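Local coordinates for protein lamina-associated polypeptide 2 isoforms alpha/zeta (Mus musculus, PDB 2V0X) that forms a dimer through long antiparallel helices and, as a lamina-associated polypeptide of the nucleus, probably interacts with lamin A and chromatin, at residues E45-I50 and C182-S187; S73-D78 and R112-A117; L121-H126 and F174-M179; R191-L196 and K208-P213. The protein carries 2 engineered substitutions. All coordinates share one frame; numbering follows the deposited sequence. Where two conformers were deposited one is given.

Interaction 1. Residues E45-I50 and C182-S187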
# COMPACT_ATOMS: atom_id res chain seq x y z
N GLU B 45 -5.99 -5.02 14.52
CA GLU B 45 -4.83 -5.28 15.38
C GLU B 45 -3.77 -4.21 15.21
O GLU B 45 -3.18 -3.76 16.19
CB GLU B 45 -4.21 -6.64 15.08
CG GLU B 45 -5.05 -7.83 15.52
CD GLU B 45 -4.46 -9.16 15.07
OE1 GLU B 45 -3.33 -9.48 15.49
OE2 GLU B 45 -5.13 -9.88 14.30
N GLU B 46 -3.52 -3.81 13.96
CA GLU B 46 -2.52 -2.79 13.67
C GLU B 46 -2.97 -1.42 14.15
O GLU B 46 -2.16 -0.61 14.57
CB GLU B 46 -2.25 -2.69 12.16
CG GLU B 46 -1.71 -3.96 11.53
CD GLU B 46 -0.39 -4.40 12.14
OE1 GLU B 46 0.50 -3.55 12.35
OE2 GLU B 46 -0.25 -5.62 12.38
N TRP B 47 -4.27 -1.19 14.10
CA TRP B 47 -4.83 0.10 14.51
C TRP B 47 -4.92 0.34 16.01
O TRP B 47 -5.26 1.44 16.44
CB TRP B 47 -6.18 0.30 13.85
CG TRP B 47 -6.07 0.58 12.39
CD1 TRP B 47 -4.92 0.68 11.64
CD2 TRP B 47 -7.16 0.83 11.48
NE1 TRP B 47 -5.22 0.98 10.34
CE2 TRP B 47 -6.58 1.08 10.21
CE3 TRP B 47 -8.55 0.88 11.62
CZ2 TRP B 47 -7.37 1.36 9.08
CZ3 TRP B 47 -9.33 1.17 10.49
CH2 TRP B 47 -8.73 1.40 9.24
N GLN B 48 -4.60 -0.68 16.80
CA GLN B 48 -4.66 -0.55 18.25
C GLN B 48 -3.49 0.31 18.74
O GLN B 48 -3.56 0.91 19.81
CB GLN B 48 -4.63 -1.92 18.93
CG GLN B 48 -5.84 -2.80 18.63
CD GLN B 48 -7.16 -2.16 19.01
OE1 GLN B 48 -7.37 -1.79 20.17
NE2 GLN B 48 -8.06 -2.02 18.04
N GLN B 49 -2.46 0.41 17.92
CA GLN B 49 -1.28 1.20 18.26
C GLN B 49 -0.78 1.77 16.93
O GLN B 49 0.03 1.14 16.27
CB GLN B 49 -0.23 0.26 18.89
CG GLN B 49 0.54 0.83 20.07
CD GLN B 49 1.66 1.76 19.65
OE1 GLN B 49 2.79 1.32 19.44
NE2 GLN B 49 1.35 3.04 19.52
N ILE B 50 -1.30 2.92 16.52
CA ILE B 50 -0.91 3.50 15.23
C ILE B 50 0.49 4.10 15.19
O ILE B 50 1.06 4.25 14.12
CB ILE B 50 -1.93 4.53 14.68
CG1 ILE B 50 -2.04 5.75 15.61
CG2 ILE B 50 -3.28 3.87 14.47
CD1 ILE B 50 -2.99 6.83 15.09
N CYS B 182 -1.02 -0.30 8.18
CA CYS B 182 0.02 0.48 8.84
C CYS B 182 0.10 1.87 8.22
O CYS B 182 0.20 2.87 8.94
CB CYS B 182 1.39 -0.22 8.72
SG CYS B 182 1.60 -1.69 9.78
N ALA B 183 0.04 1.92 6.89
CA ALA B 183 0.10 3.19 6.16
C ALA B 183 -1.08 4.07 6.58
O ALA B 183 -0.92 5.26 6.81
CB ALA B 183 0.06 2.94 4.66
N MSE B 184 -2.26 3.47 6.61
CA MSE B 184 -3.48 4.16 7.01
C MSE B 184 -3.36 4.64 8.46
O MSE B 184 -3.79 5.74 8.78
CB MSE B 184 -4.68 3.21 6.85
CG MSE B 184 -5.09 2.98 5.38
SE MSE B 184 -5.98 1.27 5.11
CE MSE B 184 -7.81 1.81 5.40
N GLY B 185 -2.79 3.81 9.32
CA GLY B 185 -2.58 4.21 10.70
C GLY B 185 -1.63 5.41 10.78
O GLY B 185 -1.90 6.37 11.49
N SER B 186 -0.55 5.39 10.01
CA SER B 186 0.42 6.48 10.01
C SER B 186 -0.18 7.76 9.46
O SER B 186 0.06 8.85 10.01
CB SER B 186 1.66 6.08 9.21
OG SER B 186 2.28 4.97 9.83
N SER B 187 -0.97 7.64 8.41
CA SER B 187 -1.63 8.79 7.82
C SER B 187 -2.54 9.44 8.89
O SER B 187 -2.50 10.65 9.10
CB SER B 187 -2.48 8.35 6.62
OG SER B 187 -3.46 9.33 6.30
O HOH W 1 2.87 5.66 12.72

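Interaction 2. Residues S73-D78 and R112-A117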
# COMPACT_ATOMS: atom_id res chain seq x y z
N SER B 73 13.73 3.15 -0.73
CA SER B 73 14.12 3.88 0.46
C SER B 73 13.48 5.28 0.53
O SER B 73 13.36 5.98 -0.48
CB SER B 73 15.65 3.96 0.56
OG SER B 73 16.21 4.43 -0.66
N VAL B 74 12.97 5.61 1.71
CA VAL B 74 12.35 6.91 1.97
C VAL B 74 13.33 7.98 1.44
O VAL B 74 14.49 7.99 1.81
CB VAL B 74 12.16 7.07 3.48
CG1 VAL B 74 11.67 8.46 3.81
CG2 VAL B 74 11.20 6.01 4.02
N PRO B 75 12.87 8.87 0.55
CA PRO B 75 13.81 9.87 0.06
C PRO B 75 14.33 10.79 1.15
O PRO B 75 13.61 11.14 2.09
CB PRO B 75 13.03 10.60 -1.02
CG PRO B 75 11.63 10.48 -0.59
CD PRO B 75 11.53 9.08 -0.02
N LYS B 76 15.62 11.10 1.06
CA LYS B 76 16.31 11.96 2.02
C LYS B 76 16.43 13.36 1.46
O LYS B 76 16.40 13.56 0.25
CB LYS B 76 17.70 11.38 2.29
CG LYS B 76 18.57 12.17 3.25
CD LYS B 76 19.96 11.54 3.39
CE LYS B 76 20.80 11.71 2.13
NZ LYS B 76 21.22 13.14 1.90
N VAL B 77 16.52 14.34 2.35
CA VAL B 77 16.67 15.72 1.91
C VAL B 77 18.16 15.94 1.65
O VAL B 77 19.00 15.56 2.47
CB VAL B 77 16.15 16.72 2.97
CG1 VAL B 77 15.98 18.09 2.34
CG2 VAL B 77 14.83 16.22 3.55
N ASP B 78 18.48 16.47 0.48
CA ASP B 78 19.88 16.68 0.13
C ASP B 78 20.47 17.91 0.81
O ASP B 78 19.81 18.94 0.93
CB ASP B 78 20.03 16.80 -1.38
CG ASP B 78 21.45 16.58 -1.83
OD1 ASP B 78 21.85 15.40 -1.94
OD2 ASP B 78 22.17 17.57 -2.05
N ARG B 112 6.76 7.07 7.41
CA ARG B 112 6.21 5.76 7.68
C ARG B 112 5.21 5.41 6.60
O ARG B 112 5.19 4.28 6.15
CB ARG B 112 5.60 5.71 9.08
CG ARG B 112 6.67 6.00 10.12
CD ARG B 112 6.70 4.99 11.22
NE ARG B 112 5.77 5.33 12.27
CZ ARG B 112 6.11 5.51 13.55
NH1 ARG B 112 7.37 5.39 13.94
NH2 ARG B 112 5.18 5.80 14.43
N SER B 113 4.44 6.39 6.12
CA SER B 113 3.49 6.13 5.04
C SER B 113 4.26 5.64 3.81
O SER B 113 3.89 4.67 3.16
CB SER B 113 2.71 7.39 4.67
OG SER B 113 1.82 7.77 5.72
N TYR B 114 5.37 6.32 3.51
CA TYR B 114 6.17 5.96 2.36
C TYR B 114 6.73 4.56 2.51
O TYR B 114 6.65 3.73 1.59
CB TYR B 114 7.32 6.96 2.17
CG TYR B 114 8.11 6.77 0.89
CD1 TYR B 114 7.95 7.65 -0.17
CD2 TYR B 114 9.03 5.72 0.74
CE1 TYR B 114 8.67 7.50 -1.35
CE2 TYR B 114 9.76 5.55 -0.45
CZ TYR B 114 9.57 6.45 -1.49
OH TYR B 114 10.27 6.34 -2.67
N GLU B 115 7.27 4.29 3.69
CA GLU B 115 7.90 3.01 3.97
C GLU B 115 6.90 1.85 3.92
O GLU B 115 7.20 0.81 3.38
CB GLU B 115 8.62 3.05 5.32
CG GLU B 115 9.50 1.84 5.54
CD GLU B 115 10.04 1.72 6.94
OE1 GLU B 115 10.16 2.76 7.62
OE2 GLU B 115 10.35 0.58 7.36
N ALA B 116 5.72 2.04 4.50
CA ALA B 116 4.68 1.01 4.49
C ALA B 116 4.29 0.70 3.04
O ALA B 116 4.15 -0.48 2.67
CB ALA B 116 3.45 1.45 5.30
N ALA B 117 4.15 1.74 2.22
CA ALA B 117 3.80 1.60 0.80
C ALA B 117 4.90 0.89 -0.00
O ALA B 117 4.61 0.05 -0.88
CB ALA B 117 3.55 2.98 0.19

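Interaction 3. Residues L121-H126 and F174-M179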
# COMPACT_ATOMS: atom_id res chain seq x y z
N LEU B 121 4.84 -2.62 -2.02
CA LEU B 121 5.33 -2.69 -3.39
C LEU B 121 6.24 -3.92 -3.53
O LEU B 121 6.15 -4.66 -4.52
CB LEU B 121 6.09 -1.41 -3.71
CG LEU B 121 6.60 -0.90 -5.06
CD1 LEU B 121 7.32 -1.98 -5.84
CD2 LEU B 121 5.47 -0.33 -5.86
N GLN B 122 7.13 -4.15 -2.55
CA GLN B 122 8.02 -5.32 -2.61
C GLN B 122 7.21 -6.60 -2.62
O GLN B 122 7.55 -7.55 -3.30
CB GLN B 122 8.98 -5.38 -1.42
CG GLN B 122 10.17 -4.48 -1.57
CD GLN B 122 11.09 -4.55 -0.37
OE1 GLN B 122 11.61 -5.62 -0.03
NE2 GLN B 122 11.27 -3.43 0.29
N ILE B 123 6.18 -6.64 -1.79
CA ILE B 123 5.32 -7.81 -1.72
C ILE B 123 4.61 -7.97 -3.08
O ILE B 123 4.60 -9.05 -3.66
CB ILE B 123 4.25 -7.64 -0.60
CG1 ILE B 123 4.94 -7.56 0.76
CG2 ILE B 123 3.26 -8.82 -0.62
CD1 ILE B 123 4.00 -7.17 1.93
N ALA B 124 4.04 -6.88 -3.60
CA ALA B 124 3.33 -6.94 -4.89
C ALA B 124 4.21 -7.46 -6.00
O ALA B 124 3.75 -8.23 -6.85
CB ALA B 124 2.74 -5.58 -5.28
N ALA B 125 5.47 -7.00 -6.01
CA ALA B 125 6.45 -7.44 -7.01
C ALA B 125 6.59 -8.96 -6.96
O ALA B 125 6.64 -9.62 -7.99
CB ALA B 125 7.82 -6.77 -6.75
N HIS B 126 6.68 -9.50 -5.75
CA HIS B 126 6.80 -10.95 -5.60
C HIS B 126 5.52 -11.62 -6.06
O HIS B 126 5.55 -12.66 -6.71
CB HIS B 126 7.14 -11.33 -4.16
CG HIS B 126 8.59 -11.21 -3.85
ND1 HIS B 126 9.45 -12.29 -3.86
CD2 HIS B 126 9.36 -10.12 -3.60
CE1 HIS B 126 10.68 -11.87 -3.64
NE2 HIS B 126 10.66 -10.56 -3.47
N PHE B 174 -2.35 -11.19 2.61
CA PHE B 174 -2.54 -10.78 4.00
C PHE B 174 -1.42 -9.83 4.46
O PHE B 174 -1.68 -8.90 5.22
CB PHE B 174 -2.67 -11.99 4.94
CG PHE B 174 -4.05 -12.56 4.96
CD1 PHE B 174 -4.50 -13.38 3.92
CD2 PHE B 174 -4.95 -12.19 5.95
CE1 PHE B 174 -5.83 -13.80 3.86
CE2 PHE B 174 -6.28 -12.60 5.90
CZ PHE B 174 -6.72 -13.41 4.85
N ASP B 175 -0.21 -10.04 3.97
CA ASP B 175 0.90 -9.14 4.30
C ASP B 175 0.66 -7.74 3.66
O ASP B 175 0.97 -6.72 4.27
CB ASP B 175 2.23 -9.76 3.86
CG ASP B 175 2.64 -10.95 4.76
OD1 ASP B 175 2.24 -11.00 5.94
OD2 ASP B 175 3.36 -11.84 4.29
N GLU B 176 0.08 -7.72 2.46
CA GLU B 176 -0.23 -6.46 1.76
C GLU B 176 -1.28 -5.70 2.56
O GLU B 176 -1.18 -4.48 2.75
CB GLU B 176 -0.76 -6.73 0.35
CG GLU B 176 0.18 -7.52 -0.53
CD GLU B 176 -0.36 -7.79 -1.93
OE1 GLU B 176 -1.48 -8.34 -2.06
OE2 GLU B 176 0.36 -7.49 -2.90
N VAL B 177 -2.27 -6.43 3.06
CA VAL B 177 -3.35 -5.85 3.86
C VAL B 177 -2.74 -5.23 5.13
O VAL B 177 -3.10 -4.13 5.54
CB VAL B 177 -4.40 -6.95 4.26
CG1 VAL B 177 -5.37 -6.43 5.37
CG2 VAL B 177 -5.24 -7.36 3.04
N ARG B 178 -1.80 -5.94 5.74
CA ARG B 178 -1.11 -5.47 6.95
C ARG B 178 -0.33 -4.17 6.67
O ARG B 178 -0.44 -3.20 7.43
CB ARG B 178 -0.15 -6.55 7.48
CG ARG B 178 0.56 -6.16 8.77
CD ARG B 178 1.11 -7.36 9.51
NE ARG B 178 0.05 -8.26 9.96
CZ ARG B 178 0.10 -9.58 9.84
NH1 ARG B 178 1.15 -10.17 9.28
NH2 ARG B 178 -0.92 -10.32 10.28
N MSE B 179 0.46 -4.16 5.61
CA MSE B 179 1.22 -2.97 5.24
C MSE B 179 0.30 -1.78 4.96
O MSE B 179 0.62 -0.64 5.35
CB MSE B 179 2.13 -3.25 4.03
CG MSE B 179 3.29 -4.23 4.30
SE MSE B 179 4.27 -3.88 5.98
CE MSE B 179 4.52 -2.02 5.80

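Interaction 4. Residues R191-L196 and K208-P213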
# COMPACT_ATOMS: atom_id res chain seq x y z
N ARG B 191 -2.43 13.17 10.74
CA ARG B 191 -3.58 14.07 10.74
C ARG B 191 -4.10 14.41 12.12
O ARG B 191 -4.66 15.49 12.32
CB ARG B 191 -4.71 13.54 9.83
CG ARG B 191 -4.32 13.50 8.34
CD ARG B 191 -5.41 12.88 7.47
NE ARG B 191 -6.63 13.68 7.41
CZ ARG B 191 -7.85 13.22 7.64
NH1 ARG B 191 -8.03 11.94 7.95
NH2 ARG B 191 -8.90 14.02 7.51
N ARG B 192 -3.96 13.50 13.08
CA ARG B 192 -4.38 13.80 14.45
C ARG B 192 -3.53 14.98 14.96
O ARG B 192 -4.07 15.97 15.47
CB ARG B 192 -4.23 12.59 15.36
CG ARG B 192 -5.34 11.58 15.20
CD ARG B 192 -5.11 10.43 16.13
NE ARG B 192 -6.24 9.51 16.11
CZ ARG B 192 -6.32 8.43 16.88
NH1 ARG B 192 -5.34 8.15 17.71
NH2 ARG B 192 -7.37 7.61 16.79
N TYR B 193 -2.22 14.92 14.76
CA TYR B 193 -1.33 16.00 15.19
C TYR B 193 -1.66 17.29 14.45
O TYR B 193 -1.70 18.37 15.03
CB TYR B 193 0.14 15.65 14.94
CG TYR B 193 0.72 14.72 15.98
CD1 TYR B 193 0.86 13.36 15.74
CD2 TYR B 193 1.16 15.22 17.21
CE1 TYR B 193 1.42 12.51 16.70
CE2 TYR B 193 1.72 14.39 18.17
CZ TYR B 193 1.85 13.03 17.91
OH TYR B 193 2.41 12.21 18.86
N LEU B 194 -1.93 17.16 13.16
CA LEU B 194 -2.25 18.31 12.35
C LEU B 194 -3.53 19.04 12.77
O LEU B 194 -3.55 20.26 12.80
CB LEU B 194 -2.34 17.93 10.89
CG LEU B 194 -2.63 19.09 9.94
CD1 LEU B 194 -1.43 20.07 9.91
CD2 LEU B 194 -2.89 18.52 8.55
N TRP B 195 -4.59 18.28 13.04
CA TRP B 195 -5.87 18.86 13.43
C TRP B 195 -5.99 19.30 14.89
O TRP B 195 -6.81 20.16 15.20
CB TRP B 195 -7.03 17.93 13.04
CG TRP B 195 -7.29 17.99 11.58
CD1 TRP B 195 -6.77 17.16 10.62
CD2 TRP B 195 -8.03 18.99 10.88
NE1 TRP B 195 -7.13 17.59 9.38
CE2 TRP B 195 -7.90 18.72 9.50
CE3 TRP B 195 -8.79 20.10 11.28
CZ2 TRP B 195 -8.50 19.51 8.51
CZ3 TRP B 195 -9.39 20.89 10.30
CH2 TRP B 195 -9.24 20.60 8.92
N LEU B 196 -5.18 18.73 15.78
CA LEU B 196 -5.21 19.13 17.18
C LEU B 196 -4.37 20.39 17.44
O LEU B 196 -4.58 21.09 18.43
CB LEU B 196 -4.72 18.00 18.08
CG LEU B 196 -5.68 16.83 18.32
CD1 LEU B 196 -5.03 15.86 19.27
CD2 LEU B 196 -7.00 17.33 18.90
N LYS B 208 -4.29 12.32 25.00
CA LYS B 208 -5.24 11.20 25.04
C LYS B 208 -5.83 10.88 23.66
O LYS B 208 -5.84 9.73 23.24
CB LYS B 208 -6.36 11.51 26.03
CG LYS B 208 -7.25 10.34 26.39
CD LYS B 208 -8.26 10.74 27.45
CE LYS B 208 -9.06 9.54 27.96
NZ LYS B 208 -8.19 8.50 28.59
N LEU B 209 -6.32 11.90 22.96
CA LEU B 209 -6.92 11.71 21.64
C LEU B 209 -5.91 11.20 20.61
O LEU B 209 -6.23 10.36 19.76
CB LEU B 209 -7.55 13.01 21.15
CG LEU B 209 -8.80 13.49 21.90
CD1 LEU B 209 -9.15 14.83 21.37
CD2 LEU B 209 -9.99 12.53 21.71
N THR B 210 -4.69 11.72 20.68
CA THR B 210 -3.63 11.33 19.77
C THR B 210 -3.16 9.87 19.89
O THR B 210 -2.84 9.26 18.88
CB THR B 210 -2.41 12.28 19.95
OG1 THR B 210 -2.80 13.61 19.58
CG2 THR B 210 -1.24 11.83 19.08
N VAL B 211 -3.11 9.32 21.11
CA VAL B 211 -2.63 7.94 21.31
C VAL B 211 -3.74 6.89 21.38
O VAL B 211 -3.47 5.70 21.57
CB VAL B 211 -1.73 7.82 22.56
CG1 VAL B 211 -0.57 8.82 22.48
CG2 VAL B 211 -2.55 8.05 23.83
N ALA B 212 -4.98 7.33 21.26
CA ALA B 212 -6.12 6.43 21.30
C ALA B 212 -6.05 5.45 20.13
O ALA B 212 -5.31 5.66 19.16
CB ALA B 212 -7.42 7.24 21.21
N PRO B 213 -6.74 4.31 20.25
CA PRO B 213 -6.75 3.32 19.17
C PRO B 213 -7.51 3.96 18.01
O PRO B 213 -8.36 4.81 18.22
CB PRO B 213 -7.58 2.19 19.77
CG PRO B 213 -7.24 2.28 21.25
CD PRO B 213 -7.34 3.76 21.49

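Interaction 1. Residues E45-I50 and C182-S187
The indole of W47 receives M184 at its edge: the selenomethionine methyl CE lies near the ring plane, 3.7 Å from W47 CZ2, while the ring of F214 meets the indole with the planes about 50° apart. A type I beta turn, E46 to Q49, leads the chain out of helix 35-46 and along the long helix 152-196 of the coiled-coil dimer. W47 NE1 is hydrogen-bonded to A181 O, which restrains the rotation of the ring. M184 crosses the indole obliquely, its chain bent at chi3 (90°), and Y114 of the second subunit packs on both residues, so the contact borders the dimer interface. Beyond the indole the backbone of G185 is covered by I50, with CG2 of I50 3.8 Å from CA of G185. A CB on G185 would fall only 3.3 Å from I50 CG2, so there is little room for a side chain. At the other end E46 OE1 approaches C182 SG to 3.4 Å, although the charge of this carboxylate is paired with R52. No hydrogen bond joins the segments directly; one water does so, donating to I50 O at 2.7 Å and lying 3.0 Å from S186 OG.

Interaction 2. Residues S73-D78 and R112-A117
Y114 puts one face of its phenol under the ring of P75, whose CD stands 3.7 Å from the ring centroid of Y114 and 18° off the ring normal. These values define a CH-pi contact, displaced toward the rim so that P75 CD comes nearest to Y114 CE1, at 3.5 Å. The two side chains meet tip to tip. CG of Y114 is anti to the backbone N (chi1 -173°), which sends the ring out from helix 100-146 to the linker joining helices 66-72 and 79-87. V74 slides past the ring in the opposite direction: its CG2 lies 3.9 Å from Y114 CD2 and, by the same methyl, 4.1 Å from E115 CB. The phenol oxygen is tethered beyond the linker, by a hydrogen bond between Y114 OH and I71 O at the end of helix 66-72. An alanine in place of Y114 would probably loosen the linker, since the ring face under P75, the flank beside V74 and the hydroxyl tether would all go. The second subunit adds to this contact, with its R191 bonded to P75 O and its S187 packed on Y114. No hydrogen bond crosses between the segments, so their mutual attachment rests on dispersion and on the CH-pi term, to which a proline CD, bonded to nitrogen and hence slightly electron-poor, is well suited.

Interaction 3. Residues L121-H126 and F174-M179
L121 turns its side chain away from helix 152-196 and packs on V177 of the second subunit, so the segment begins on the dimer side of helix 100-146. I123, two residues on, carries most of the contact within the chain. Its CG1 is anti to the carbonyl carbon (chi1 -64°), and the two branches divide the work. CG2 of I123 presses on E176 CG at 3.3 Å, while CD1 extends farther, reaching D175 CB at 3.7 Å and M179 CG at 3.8 Å. Thus the tip of I123 sits between two residues of the facing helix that are one turn apart, with E176 along its flank. A glycine at I123 would probably leave D175, E176 and M179 poorly packed here, because both of the branches that touch them would be gone. A124 adds a smaller contact: E176 OE2, at the end of a chain extended beyond CG, lies 3.6 Å from A124 CA. H126 closes the segment, its NE2 hydrogen-bonded to P62 O and its ring stacked on F33 of the second subunit. Across the way, D175 bonds through OD2 to Y61 OH, so its polar end is held outside this interface. The local helix axes approach to 9.6 Å, with their directions 162° apart. This near-antiparallel geometry, with an isoleucine set against the aliphatic parts of D175, E176 and M179, characterises an antiparallel helical hairpin within a dimeric coiled coil.

Interaction 4. Residues R191-L196 and K208-P213
Helix 203-211 runs back, after a short loop, along the end of helix 152-196, giving a short antiparallel helical hairpin in which R192 grips the carbonyls where the shorter helix gives way to loop. L209 comes first, its CD1 4.1 Å from L196 CD2, the two leucines crossing at about a right angle. L209 O lies over one face of the guanidinium, 3.1 Å from R192 NH1, but the angle is too poor for a hydrogen bond. T210 is engaged on three sides. Its carbonyl O accepts a hydrogen bond from R192 NH1 at 3.0 Å (145° at the hydrogen), the donor standing above the carbonyl plane. Its methyl CG2 lies over one face of Y193, 3.9 Å from the ring centroid and offset toward the rim, a CH-pi contact. Its OG1 is 3.2 Å from L196 CD1, a close approach, while its polar need is met by K206 O. A212 O supplies the straightest bond, to R192 NH1 at 2.9 Å and 170°, so this one nitrogen holds two carbonyls with the arginine chain extended from CG to NE. These carbonyls, at a helix end, would probably stabilise the positive charge. R192 NE is tied in turn to L219 O, which further fixes the guanidinium plane. P213 completes the set: its O accepts a weak bond from R192 NH2 at 3.3 Å, lying in the guanidinium plane.

How the interactions relate
Interactions 1, 3 and 4 share helix 152-196, which meets in order helix 100-146 (174-179), the turn after helix 35-46 (182-187) and helix 203-211 (191-196). Helix 100-146 serves interactions 2 and 3, whose centres lie about 16 Å apart. Both of these fall in sequence between the two segments of interaction 1, whereas interaction 4 follows it. Interactions 1 and 4 are the closest pair, about 12 Å between centres, and I50 CD1 touches R192 NH1. Interactions 3 and 4 are farthest apart, about 27 Å between centres, and do not touch. Since all four reach the second subunit, the long helices 100-146 and 152-196 serve both the fold of each chain and its dimerisation.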